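PDB 2FNA: conserved hypothetical protein from Sulfolobus solfataricus, which probably binds and hydrolyses ATP as an archaeal AAA+ ATPase of the P-loop NTPase clan, its cellular role not being established. Local coordinates for residues E216-G221 with G244-F249. Residues are numbered along the deposited sequence; the frame is centred on the assembly and turned at random.
With ADP (adenosine-5'-diphosphate), chain D.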
loop_
_atom_site.group_PDB
_atom_site.type_symbol
_atom_site.label_atom_id
_atom_site.label_comp_id
_atom_site.label_asym_id
_atom_site.label_seq_id
_atom_site.Cartn_x
_atom_site.Cartn_y
_atom_site.Cartn_z
ATOM N N GLU A 216 -10.087 -17.413 -13.455
ATOM C CA GLU A 216 -9.609 -18.533 -12.665
ATOM C C GLU A 216 -9.760 -18.296 -11.154
ATOM O O GLU A 216 -9.999 -19.233 -10.417
ATOM C CB GLU A 216 -8.165 -18.867 -13.041
ATOM C CG GLU A 216 -7.609 -20.130 -12.381
ATOM C CD GLU A 216 -8.517 -21.371 -12.531
ATOM O OE1 GLU A 216 -9.151 -21.568 -13.605
ATOM O OE2 GLU A 216 -8.583 -22.150 -11.554
ATOM N N PHE A 217 -9.630 -17.049 -10.700
ATOM C CA PHE A 217 -9.795 -16.686 -9.277
ATOM C C PHE A 217 -11.227 -16.947 -8.811
ATOM O O PHE A 217 -11.478 -17.559 -7.766
ATOM C CB PHE A 217 -9.430 -15.197 -9.097
ATOM C CG PHE A 217 -9.765 -14.629 -7.752
ATOM C CD1 PHE A 217 -9.064 -15.039 -6.633
ATOM C CD2 PHE A 217 -10.768 -13.676 -7.601
ATOM C CE1 PHE A 217 -9.342 -14.538 -5.391
ATOM C CE2 PHE A 217 -11.052 -13.158 -6.364
ATOM C CZ PHE A 217 -10.342 -13.594 -5.229
ATOM N N LEU A 218 -12.173 -16.472 -9.604
ATOM C CA LEU A 218 -13.595 -16.635 -9.294
ATOM C C LEU A 218 -13.989 -18.099 -9.347
ATOM O O LEU A 218 -14.660 -18.587 -8.443
ATOM C CB LEU A 218 -14.426 -15.892 -10.316
ATOM C CG LEU A 218 -14.327 -14.385 -10.194
ATOM C CD1 LEU A 218 -15.146 -13.815 -11.268
ATOM C CD2 LEU A 218 -14.830 -13.920 -8.823
ATOM N N ARG A 219 -13.572 -18.760 -10.435
ATOM C CA ARG A 219 -13.794 -20.199 -10.627
ATOM C C ARG A 219 -13.340 -20.964 -9.402
ATOM O O ARG A 219 -14.053 -21.797 -8.875
ATOM C CB ARG A 219 -13.022 -20.737 -11.849
ATOM C CG ARG A 219 -13.524 -22.092 -12.320
ATOM C CD ARG A 219 -12.488 -22.937 -13.117
ATOM N NE ARG A 219 -11.279 -23.465 -12.444
ATOM C CZ ARG A 219 -11.122 -23.788 -11.155
ATOM N NH1 ARG A 219 -12.081 -23.644 -10.263
ATOM N NH2 ARG A 219 -9.955 -24.264 -10.736
ATOM N N ARG A 220 -12.141 -20.667 -8.931
ATOM C CA ARG A 220 -11.631 -21.337 -7.750
ATOM C C ARG A 220 -12.471 -21.075 -6.492
ATOM O O ARG A 220 -12.692 -21.981 -5.705
ATOM C CB ARG A 220 -10.176 -20.973 -7.508
ATOM C CG ARG A 220 -9.723 -21.436 -6.158
ATOM C CD ARG A 220 -8.244 -21.569 -6.018
ATOM N NE ARG A 220 -7.949 -21.544 -4.589
ATOM C CZ ARG A 220 -6.731 -21.520 -4.067
ATOM N NH1 ARG A 220 -5.665 -21.538 -4.867
ATOM N NH2 ARG A 220 -6.591 -21.478 -2.739
ATOM N N GLY A 221 -12.966 -19.858 -6.299
ATOM C CA GLY A 221 -13.714 -19.550 -5.080
ATOM C C GLY A 221 -15.107 -20.138 -5.086
ATOM O O GLY A 221 -15.656 -20.516 -4.035
ATOM N N GLY A 244 -9.136 -7.087 -5.060
ATOM C CA GLY A 244 -10.008 -6.658 -3.976
ATOM C C GLY A 244 -11.453 -6.512 -4.397
ATOM O O GLY A 244 -12.365 -6.854 -3.629
ATOM N N TRP A 245 -11.697 -6.010 -5.613
ATOM C CA TRP A 245 -13.079 -5.836 -6.053
ATOM C C TRP A 245 -13.703 -7.194 -6.442
ATOM O O TRP A 245 -14.895 -7.449 -6.201
ATOM C CB TRP A 245 -13.183 -4.912 -7.250
ATOM C CG TRP A 245 -12.666 -3.521 -7.103
ATOM C CD1 TRP A 245 -11.996 -2.857 -8.042
ATOM C CD2 TRP A 245 -12.827 -2.609 -5.994
ATOM N NE1 TRP A 245 -11.707 -1.600 -7.621
ATOM C CE2 TRP A 245 -12.204 -1.414 -6.365
ATOM C CE3 TRP A 245 -13.439 -2.683 -4.739
ATOM C CZ2 TRP A 245 -12.158 -0.297 -5.537
ATOM C CZ3 TRP A 245 -13.389 -1.566 -3.907
ATOM C CH2 TRP A 245 -12.761 -0.395 -4.309
ATOM N N LEU A 246 -12.902 -8.056 -7.053
ATOM C CA LEU A 246 -13.361 -9.394 -7.437
ATOM C C LEU A 246 -13.692 -10.237 -6.204
ATOM O O LEU A 246 -14.643 -11.033 -6.211
ATOM C CB LEU A 246 -12.272 -10.091 -8.266
ATOM C CG LEU A 246 -12.151 -9.519 -9.693
ATOM C CD1 LEU A 246 -10.985 -10.103 -10.374
ATOM C CD2 LEU A 246 -13.404 -9.785 -10.513
ATOM N N THR A 247 -12.881 -10.065 -5.161
ATOM C CA THR A 247 -13.097 -10.703 -3.859
ATOM C C THR A 247 -14.430 -10.302 -3.219
ATOM O O THR A 247 -15.151 -11.161 -2.742
ATOM C CB THR A 247 -11.949 -10.336 -2.885
ATOM O OG1 THR A 247 -10.699 -10.735 -3.438
ATOM C CG2 THR A 247 -12.084 -11.013 -1.490
ATOM N N TYR A 248 -14.700 -8.998 -3.151
ATOM C CA TYR A 248 -15.950 -8.477 -2.629
ATOM C C TYR A 248 -17.139 -9.027 -3.431
ATOM O O TYR A 248 -18.037 -9.550 -2.858
ATOM C CB TYR A 248 -15.947 -6.950 -2.713
ATOM C CG TYR A 248 -17.070 -6.281 -1.953
ATOM C CD1 TYR A 248 -16.933 -6.003 -0.597
ATOM C CD2 TYR A 248 -18.254 -5.906 -2.584
ATOM C CE1 TYR A 248 -17.963 -5.375 0.121
ATOM C CE2 TYR A 248 -19.278 -5.288 -1.869
ATOM C CZ TYR A 248 -19.127 -5.023 -0.520
ATOM O OH TYR A 248 -20.163 -4.404 0.237
ATOM N N PHE A 249 -17.087 -8.941 -4.766
ATOM C CA PHE A 249 -18.097 -9.542 -5.629
ATOM C C PHE A 249 -18.338 -10.994 -5.280
ATOM O O PHE A 249 -19.459 -11.426 -5.167
ATOM C CB PHE A 249 -17.708 -9.490 -7.115
ATOM C CG PHE A 249 -18.589 -10.365 -7.968
ATOM C CD1 PHE A 249 -19.851 -9.920 -8.364
ATOM C CD2 PHE A 249 -18.197 -11.643 -8.322
ATOM C CE1 PHE A 249 -20.684 -10.719 -9.088
ATOM C CE2 PHE A 249 -19.040 -12.445 -9.062
ATOM C CZ PHE A 249 -20.295 -11.979 -9.434
HETATM P PB ADP D . -3.471 -4.127 -0.763
HETATM O O1B ADP D . -2.620 -4.308 -1.980
HETATM O O2B ADP D . -4.425 -2.946 -0.910
HETATM O O3B ADP D . -2.782 -4.202 0.558
HETATM P PA ADP D . -5.013 -6.402 0.319
HETATM O O1A ADP D . -4.030 -7.430 0.780
HETATM O O2A ADP D . -5.523 -5.583 1.431
HETATM O O3A ADP D . -4.503 -5.427 -0.879
HETATM O "O5'" ADP D . -6.114 -7.184 -0.517
HETATM C "C5'" ADP D . -7.332 -6.562 -0.964
HETATM C "C4'" ADP D . -8.483 -7.561 -0.883
HETATM O "O4'" ADP D . -8.407 -8.530 -1.912
HETATM C "C3'" ADP D . -8.536 -8.354 0.386
HETATM O "O3'" ADP D . -9.917 -8.709 0.607
HETATM C "C2'" ADP D . -7.776 -9.621 0.065
HETATM O "O2'" ADP D . -8.189 -10.726 0.856
HETATM C "C1'" ADP D . -8.176 -9.818 -1.370
HETATM N N9 ADP D . -7.171 -10.434 -2.229
HETATM C C8 ADP D . -6.250 -9.775 -2.965
HETATM N N7 ADP D . -5.536 -10.634 -3.690
HETATM C C5 ADP D . -5.987 -11.878 -3.401
HETATM C C6 ADP D . -5.681 -13.264 -3.819
HETATM N N6 ADP D . -4.688 -13.507 -4.700
HETATM N N1 ADP D . -6.422 -14.283 -3.299
HETATM C C2 ADP D . -7.426 -14.065 -2.428
HETATM N N3 ADP D . -7.765 -12.834 -2.010
HETATM C C4 ADP D . -7.094 -11.739 -2.463
#
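Phe217 reaches across from helix 211-225 to Leu246 and Thr247 on helix 243-256, and its ring ends beside the adenine of ADP. Its CB points toward helix 243-256, and chi1 of 170° sets CG anti to the backbone N. Followed outward from CB, the ring divides its contacts: CD2 and CE2 lie against Leu246 CB, the closer pair being CE2 to CB at 3.8 Å; CZ meets Thr247 OG1 at 3.4 Å, oblique to the ring plane; and CE1, on the other flank, comes 3.6 Å from ADP C2. That adenine carbon lies at the ring's edge, near its plane, and the ring meets the base with its rim, not face to face. Thr247 OG1 is hydrogen-bonded to Pro243 O, one turn back, and also touches the ribose at ADP C1' (3.4 Å). Gly244 CA packs still closer to the sugar, 3.2 Å from ADP O4', where any side chain would crowd ADP C5'. Farther from the nucleotide, Leu218 CD2 sits 4.1 Å from Phe249 CD2, at the edge of that ring, and Val235 of helix 232-239 touches both residues. The local axes stay 10.5 Å apart and cross at -30°. An alanine in place of Phe217 would probably open a gap between Leu246 CB and the adenine and leave ADP C2 without its aromatic neighbour. No hydrogen bond or salt bridge joins the two segments: apolar contacts bring the helices together, and the nucleotide's base and sugar are met here mainly by shape and van der Waals contact.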